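OBCA, Oxalate Biosynthetic Component A (Burkholderia glumae, PDB 4NNB) is a two-part protein that couples an Oxalate Biosynthetic Component A N-terminal domain to a TIM-barrel domain of the beta-keto acid cleavage enzyme family. Local coordinates at residues 399-402 with 403-407; 494-497 with 498-502; 503-506 with 507-511. All coordinates share one frame; numbering follows the deposited sequence.

Contact 1. Residues 399-402 with 403-407; sequences IARV and VREEI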
loop_
_atom_site.group_PDB
_atom_site.type_symbol
_atom_site.label_atom_id
_atom_site.label_comp_id
_atom_site.label_asym_id
_atom_site.label_seq_id
_atom_site.Cartn_x
_atom_site.Cartn_y
_atom_site.Cartn_z
ATOM N N ILE A 399 9.374 16.383 -1.447
ATOM C CA ILE A 399 10.115 16.661 -0.227
ATOM C C ILE A 399 11.529 16.194 -0.521
ATOM O O ILE A 399 11.770 14.999 -0.677
ATOM C CB ILE A 399 9.549 15.886 0.984
ATOM C CG1 ILE A 399 8.071 16.240 1.212
ATOM C CG2 ILE A 399 10.379 16.175 2.235
ATOM C CD1 ILE A 399 7.386 15.436 2.340
ATOM N N ALA A 400 12.455 17.142 -0.643
ATOM C CA ALA A 400 13.849 16.820 -0.947
ATOM C C ALA A 400 14.331 15.677 -0.065
ATOM O O ALA A 400 13.991 15.625 1.122
ATOM C CB ALA A 400 14.724 18.055 -0.764
ATOM N N ARG A 401 15.091 14.748 -0.641
ATOM C CA ARG A 401 15.484 13.554 0.096
ATOM C C ARG A 401 16.212 13.903 1.393
ATOM O O ARG A 401 15.939 13.302 2.428
ATOM C CB ARG A 401 16.334 12.599 -0.750
ATOM C CG ARG A 401 16.858 11.407 0.067
ATOM C CD ARG A 401 17.427 10.293 -0.797
ATOM N NE ARG A 401 17.758 9.117 0.009
ATOM C CZ ARG A 401 17.658 7.859 -0.416
ATOM N NH1 ARG A 401 17.976 6.854 0.396
ATOM N NH2 ARG A 401 17.233 7.598 -1.648
ATOM N N VAL A 402 17.105 14.889 1.341
ATOM C CA VAL A 402 17.832 15.303 2.544
ATOM C C VAL A 402 16.878 15.795 3.634
ATOM O O VAL A 402 17.079 15.510 4.821
ATOM C CB VAL A 402 18.922 16.360 2.250
ATOM C CG1 VAL A 402 20.016 15.761 1.396
ATOM C CG2 VAL A 402 18.333 17.579 1.565
ATOM N N VAL A 403 15.832 16.510 3.226
ATOM C CA VAL A 403 14.821 16.975 4.163
ATOM C C VAL A 403 13.943 15.806 4.616
ATOM O O VAL A 403 13.603 15.691 5.796
ATOM C CB VAL A 403 13.953 18.098 3.563
ATOM C CG1 VAL A 403 12.862 18.519 4.542
ATOM C CG2 VAL A 403 14.818 19.299 3.187
ATOM N N ARG A 404 13.597 14.927 3.682
ATOM C CA ARG A 404 12.799 13.743 4.013
ATOM C C ARG A 404 13.507 12.846 5.036
ATOM O O ARG A 404 12.874 12.305 5.948
ATOM C CB ARG A 404 12.481 12.938 2.751
ATOM C CG ARG A 404 11.301 11.987 2.899
ATOM C CD ARG A 404 11.730 10.556 2.637
ATOM N NE ARG A 404 12.493 10.039 3.749
ATOM C CZ ARG A 404 13.601 9.316 3.648
ATOM N NH1 ARG A 404 14.108 9.000 2.466
ATOM N NH2 ARG A 404 14.198 8.909 4.749
ATOM N N GLU A 405 14.817 12.674 4.867
ATOM C CA GLU A 405 15.613 11.903 5.821
ATOM C C GLU A 405 15.561 12.516 7.231
ATOM O O GLU A 405 15.503 11.792 8.225
ATOM C CB GLU A 405 17.056 11.745 5.321
ATOM C CG GLU A 405 17.176 10.820 4.103
ATOM C CD GLU A 405 18.560 10.817 3.478
ATOM O OE1 GLU A 405 19.321 11.785 3.679
ATOM O OE2 GLU A 405 18.887 9.841 2.786
ATOM N N GLU A 406 15.555 13.844 7.310
ATOM C CA GLU A 406 15.447 14.541 8.589
ATOM C C GLU A 406 14.078 14.295 9.215
ATOM O O GLU A 406 13.962 14.092 10.430
ATOM C CB GLU A 406 15.694 16.048 8.404
ATOM C CG GLU A 406 15.782 16.854 9.709
ATOM C CD GLU A 406 16.365 18.258 9.510
ATOM O OE1 GLU A 406 16.847 18.566 8.395
ATOM O OE2 GLU A 406 16.344 19.053 10.475
ATOM N N ILE A 407 13.046 14.305 8.375
ATOM C CA ILE A 407 11.681 14.038 8.813
ATOM C C ILE A 407 11.530 12.628 9.398
ATOM O O ILE A 407 10.910 12.455 10.452
ATOM C CB ILE A 407 10.665 14.262 7.664
ATOM C CG1 ILE A 407 10.490 15.756 7.396
ATOM C CG2 ILE A 407 9.325 13.645 7.995
ATOM C CD1 ILE A 407 9.721 16.058 6.116
#
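R401 and E405 face each other one turn apart at the start of helix 401-413, joined by a salt bridge that runs from NE of R401 to OE2 of E405 at 3.1 Å. The N-H points almost straight at the oxygen, at 172°, and the acceptor lies in the guanidinium plane, at its edge. Seen from E405 the approach is different: the donor stands well above the carboxylate plane, and the two flat groups are turned 87° apart. An extended R401 chain, with CG anti to the backbone N (chi1 175°), puts NE abreast of the glutamate. The other end of the same guanidinium is also engaged, since NH2 donates to OE1 of Q319. R404 NH1 comes within 4.4 Å of R401 NE. These like charges are probably eased by D382, which lies by both arginines, salt-bridged to R404 NH1 and only weakly paired, at long range, with R401 NH2; R404 NH2 turns to the hydroxyl of S408.

A400 is the N-cap of the helix. Its carbonyl O takes the first i to i+4 bond, from R404 N at 2.7 Å, and R401 O takes the next, from E405 N at 2.8 Å. One step on, the bond from E406 N to V402 O is weak, stretched to 3.4 Å. The backbone N-H groups at the helix start are met by side chains from elsewhere: R401 N by D395 OD2, and A400 N by OE1 of Q429.

The apolar contacts are made by I399, whose CG2 meets CD1 of I407 at 3.9 Å and CG1 of V403 at 4.1 Å. V403 and I407 carry this apolar side on to L425 of helix 416-440, while I399 also packs on A379.

Contact 2. Residues 494-497 with 498-502; sequences GTWE and QVSLV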
loop_
_atom_site.group_PDB
_atom_site.type_symbol
_atom_site.label_atom_id
_atom_site.label_comp_id
_atom_site.label_asym_id
_atom_site.label_seq_id
_atom_site.Cartn_x
_atom_site.Cartn_y
_atom_site.Cartn_z
ATOM N N GLY A 494 -7.667 -3.563 7.105
ATOM C CA GLY A 494 -8.126 -3.250 5.769
ATOM C C GLY A 494 -7.960 -1.769 5.494
ATOM O O GLY A 494 -7.704 -0.983 6.414
ATOM N N THR A 495 -8.070 -1.388 4.225
ATOM C CA THR A 495 -8.091 0.025 3.876
ATOM C C THR A 495 -9.252 0.720 4.584
ATOM O O THR A 495 -9.106 1.841 5.062
ATOM C CB THR A 495 -8.167 0.229 2.338
ATOM O OG1 THR A 495 -6.924 -0.207 1.749
ATOM C CG2 THR A 495 -8.390 1.684 2.003
ATOM N N TRP A 496 -10.396 0.050 4.682
ATOM C CA TRP A 496 -11.542 0.650 5.373
ATOM C C TRP A 496 -11.179 1.086 6.806
ATOM O O TRP A 496 -11.678 2.098 7.300
ATOM C CB TRP A 496 -12.731 -0.315 5.395
ATOM C CG TRP A 496 -12.468 -1.538 6.216
ATOM C CD1 TRP A 496 -12.023 -2.751 5.766
ATOM C CD2 TRP A 496 -12.627 -1.666 7.638
ATOM N NE1 TRP A 496 -11.890 -3.622 6.826
ATOM C CE2 TRP A 496 -12.258 -2.982 7.981
ATOM C CE3 TRP A 496 -13.042 -0.794 8.650
ATOM C CZ2 TRP A 496 -12.285 -3.443 9.301
ATOM C CZ3 TRP A 496 -13.068 -1.256 9.962
ATOM C CH2 TRP A 496 -12.695 -2.565 10.273
ATOM N N GLU A 497 -10.302 0.335 7.465
ATOM C CA GLU A 497 -9.934 0.694 8.833
ATOM C C GLU A 497 -9.107 1.976 8.847
ATOM O O GLU A 497 -9.324 2.857 9.687
ATOM C CB GLU A 497 -9.204 -0.449 9.551
ATOM C CG GLU A 497 -8.886 -0.097 11.004
ATOM C CD GLU A 497 -8.330 -1.259 11.783
ATOM O OE1 GLU A 497 -8.833 -1.514 12.890
ATOM O OE2 GLU A 497 -7.377 -1.914 11.297
ATOM N N GLN A 498 -8.181 2.091 7.897
ATOM C CA GLN A 498 -7.383 3.305 7.751
ATOM C C GLN A 498 -8.251 4.505 7.414
ATOM O O GLN A 498 -8.012 5.605 7.914
ATOM C CB GLN A 498 -6.277 3.091 6.707
ATOM C CG GLN A 498 -5.333 1.944 7.114
ATOM C CD GLN A 498 -4.445 1.457 5.978
ATOM O OE1 GLN A 498 -4.860 1.424 4.813
ATOM N NE2 GLN A 498 -3.215 1.084 6.312
ATOM N N VAL A 499 -9.270 4.283 6.586
ATOM C CA VAL A 499 -10.248 5.316 6.269
ATOM C C VAL A 499 -11.005 5.796 7.528
ATOM O O VAL A 499 -11.140 7.004 7.742
ATOM C CB VAL A 499 -11.247 4.828 5.195
ATOM C CG1 VAL A 499 -12.364 5.841 4.992
ATOM C CG2 VAL A 499 -10.522 4.561 3.858
ATOM N N SER A 500 -11.491 4.853 8.343
ATOM C CA SER A 500 -12.247 5.186 9.562
ATOM C C SER A 500 -11.414 6.030 10.499
ATOM O O SER A 500 -11.900 7.012 11.050
ATOM C CB SER A 500 -12.703 3.923 10.308
ATOM O OG SER A 500 -13.526 3.118 9.494
ATOM N N LEU A 501 -10.156 5.633 10.666
ATOM C CA LEU A 501 -9.239 6.306 11.572
ATOM C C LEU A 501 -8.855 7.704 11.111
ATOM O O LEU A 501 -8.807 8.630 11.919
ATOM C CB LEU A 501 -7.990 5.455 11.800
ATOM C CG LEU A 501 -8.212 4.227 12.682
ATOM C CD1 LEU A 501 -7.024 3.280 12.590
ATOM C CD2 LEU A 501 -8.446 4.657 14.132
ATOM N N VAL A 502 -8.580 7.883 9.824
ATOM C CA VAL A 502 -8.271 9.229 9.364
ATOM C C VAL A 502 -9.511 10.131 9.435
ATOM O O VAL A 502 -9.401 11.307 9.770
ATOM C CB VAL A 502 -7.634 9.261 7.955
ATOM C CG1 VAL A 502 -8.685 9.045 6.888
ATOM C CG2 VAL A 502 -6.950 10.606 7.741
#
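G494, at the N-cap of helix 495-507, offers its carbonyl O to Q498 N in a weak bond of 3.4 Å. T495 O takes V499 N in a shorter bond, 2.9 Å, and the T495 hydroxyl OG1 is bonded to L474 N; T495 CG2 touches V499 CG2 at 4.0 Å. Next comes W496, whose CG sits between the backbone N and the carbonyl carbon (chi1 66°). This throws the indole back beside the helix start, where E497 CB lies over one face and R214 makes a cation-pi contact. S500 OG stands at the ring edge, 4.0 Å from W496 CE3, and S500 N bonds to W496 O at 3.0 Å. E497 runs side by side with L501, E497 CG lying 4.2 Å from L501 CD1. The E497 carboxylate is held by R490 and by R493 N, and its carbonyl O accepts L501 N at 3.1 Å. Q498 runs back toward the helix start, OE1 3.6 Å from T495 CA, with NE2 bonded to G477 O and T479 O. The i to i+4 bonds, weak at the first and firm after it, are those of the opening turns of an alpha-helix, set here against helix 205-217 and strand 5-10 of the TIM-barrel part.

Contact 3. Residues 503-506 with 507-511; sequences REEL and LGRGA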
loop_
_atom_site.group_PDB
_atom_site.type_symbol
_atom_site.label_atom_id
_atom_site.label_comp_id
_atom_site.label_asym_id
_atom_site.label_seq_id
_atom_site.Cartn_x
_atom_site.Cartn_y
_atom_site.Cartn_z
ATOM N N ARG A 503 -10.682 9.574 9.131
ATOM C CA ARG A 503 -11.945 10.297 9.248
ATOM C C ARG A 503 -12.127 10.778 10.681
ATOM O O ARG A 503 -12.493 11.929 10.929
ATOM C CB ARG A 503 -13.098 9.379 8.866
ATOM C CG ARG A 503 -14.490 10.012 8.969
ATOM C CD ARG A 503 -15.547 8.980 8.608
ATOM N NE ARG A 503 -16.917 9.460 8.761
ATOM C CZ ARG A 503 -17.618 9.362 9.886
ATOM N NH1 ARG A 503 -17.068 8.816 10.967
ATOM N NH2 ARG A 503 -18.864 9.811 9.935
ATOM N N GLU A 504 -11.845 9.883 11.620
ATOM C CA GLU A 504 -11.949 10.177 13.044
ATOM C C GLU A 504 -11.031 11.336 13.445
ATOM O O GLU A 504 -11.475 12.301 14.075
ATOM C CB GLU A 504 -11.628 8.904 13.835
ATOM C CG GLU A 504 -11.621 9.031 15.348
ATOM C CD GLU A 504 -11.349 7.689 16.016
ATOM O OE1 GLU A 504 -12.311 7.086 16.541
ATOM O OE2 GLU A 504 -10.180 7.233 16.003
ATOM N N GLU A 505 -9.759 11.247 13.071
ATOM C CA GLU A 505 -8.799 12.305 13.374
ATOM C C GLU A 505 -9.197 13.648 12.744
ATOM O O GLU A 505 -9.018 14.708 13.360
ATOM C CB GLU A 505 -7.382 11.893 12.949
ATOM C CG GLU A 505 -6.329 12.958 13.229
ATOM C CD GLU A 505 -4.901 12.455 13.090
ATOM O OE1 GLU A 505 -4.685 11.382 12.483
ATOM O OE2 GLU A 505 -3.988 13.141 13.601
ATOM N N LEU A 506 -9.750 13.607 11.532
ATOM C CA LEU A 506 -10.182 14.835 10.858
ATOM C C LEU A 506 -11.338 15.507 11.609
ATOM O O LEU A 506 -11.292 16.706 11.896
ATOM C CB LEU A 506 -10.571 14.557 9.400
ATOM C CG LEU A 506 -9.386 14.430 8.430
ATOM C CD1 LEU A 506 -9.830 13.858 7.087
ATOM C CD2 LEU A 506 -8.689 15.784 8.232
ATOM N N LEU A 507 -12.363 14.724 11.931
ATOM C CA LEU A 507 -13.521 15.213 12.675
ATOM C C LEU A 507 -13.127 15.815 14.031
ATOM O O LEU A 507 -13.709 16.799 14.474
ATOM C CB LEU A 507 -14.537 14.089 12.855
ATOM C CG LEU A 507 -15.308 13.727 11.591
ATOM C CD1 LEU A 507 -16.224 12.529 11.839
ATOM C CD2 LEU A 507 -16.101 14.927 11.105
ATOM N N GLY A 508 -12.116 15.237 14.664
ATOM C CA GLY A 508 -11.607 15.755 15.923
ATOM C C GLY A 508 -10.907 17.102 15.840
ATOM O O GLY A 508 -10.565 17.687 16.874
ATOM N N ARG A 509 -10.675 17.598 14.626
ATOM C CA ARG A 509 -10.059 18.914 14.455
ATOM C C ARG A 509 -11.014 19.870 13.769
ATOM O O ARG A 509 -10.595 20.881 13.209
ATOM C CB ARG A 509 -8.769 18.817 13.643
ATOM C CG ARG A 509 -7.891 17.652 14.016
ATOM C CD ARG A 509 -6.607 18.072 14.694
ATOM N NE ARG A 509 -5.644 16.978 14.639
ATOM C CZ ARG A 509 -4.493 17.028 13.979
ATOM N NH1 ARG A 509 -3.691 15.972 13.976
ATOM N NH2 ARG A 509 -4.143 18.140 13.337
ATOM N N GLY A 510 -12.301 19.542 13.800
ATOM C CA GLY A 510 -13.312 20.408 13.229
ATOM C C GLY A 510 -13.322 20.471 11.714
ATOM O O GLY A 510 -13.689 21.493 11.138
ATOM N N ALA A 511 -12.930 19.382 11.056
ATOM C CA ALA A 511 -13.054 19.316 9.606
ATOM C C ALA A 511 -14.347 18.616 9.225
ATOM O O ALA A 511 -14.861 17.787 9.976
ATOM C CB ALA A 511 -11.846 18.611 8.980
#
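The last turn of helix 495-507 closes with L507 N bonded to R503 O at 3.0 Å and G508 N to E504 O at 3.1 Å, before the chain swings out through a type I turn from L507 to G510. Within this ending L506 O accepts two backbone donors, R509 N at 2.9 Å and A511 N at 3.2 Å. They reach it from opposite faces of its plane, both well out of that plane.

Among the side chains, R503 and L507 meet one turn apart. CD1 of the leucine sits over one face of the guanidinium, toward its rim and 3.9 Å from NH1, so the contact is apolar carbon on a flat cation. R503 also rests on I8 and I513.

The ending is a Schellman motif: A511 N returns to L506 O, and G510 N to L507 O at 3.2 Å. G510 is the C-prime residue, with phi at 71°, a positive value that favours glycine. The motif turns the chain from the helix into strand 512-513, and it lays CB of A511 4.3 Å from CB of L506. L506 continues inward onto V459 and I513, while A511 packs on L6 of strand 5-10.

E505 and R509 run side by side next to V459 of helix 458-465, joined by a salt bridge from OE2 of E505 to NH1 of R509 at 2.9 Å. A bend at chi2 of R509 (-111°) brings its guanidinium beside the glutamate. As a hydrogen bond the contact is weak, the N-H being bent to 124°, though OE2 stays near the guanidinium plane, at its edge. The stronger partner of R509 is D460 of helix 458-465, whose OD1 forms a salt bridge with R509 NH2.

In the fold
Contacts 2 and 3 are the two ends of one helix, 495-507, their centres about 13 Å apart, and strand 5-10 lies against both. Contact 1 opens a different helix, 401-413, centred about 27 Å from either. Contact 2 sits nearest the middle of the chain and has no exposed residue among those touching; contact 3 is mostly surface, and contact 1 lies between, with I399 and I407 buried and V402 and E406 exposed. Contacts 1 and 3 each carry an arginine-glutamate salt bridge, straight in the first and bent in the last, whereas contact 2 relies on backbone bonds and sends its polar ends to outside partners. Contacts 1 and 2 start helices; contact 3 ends one.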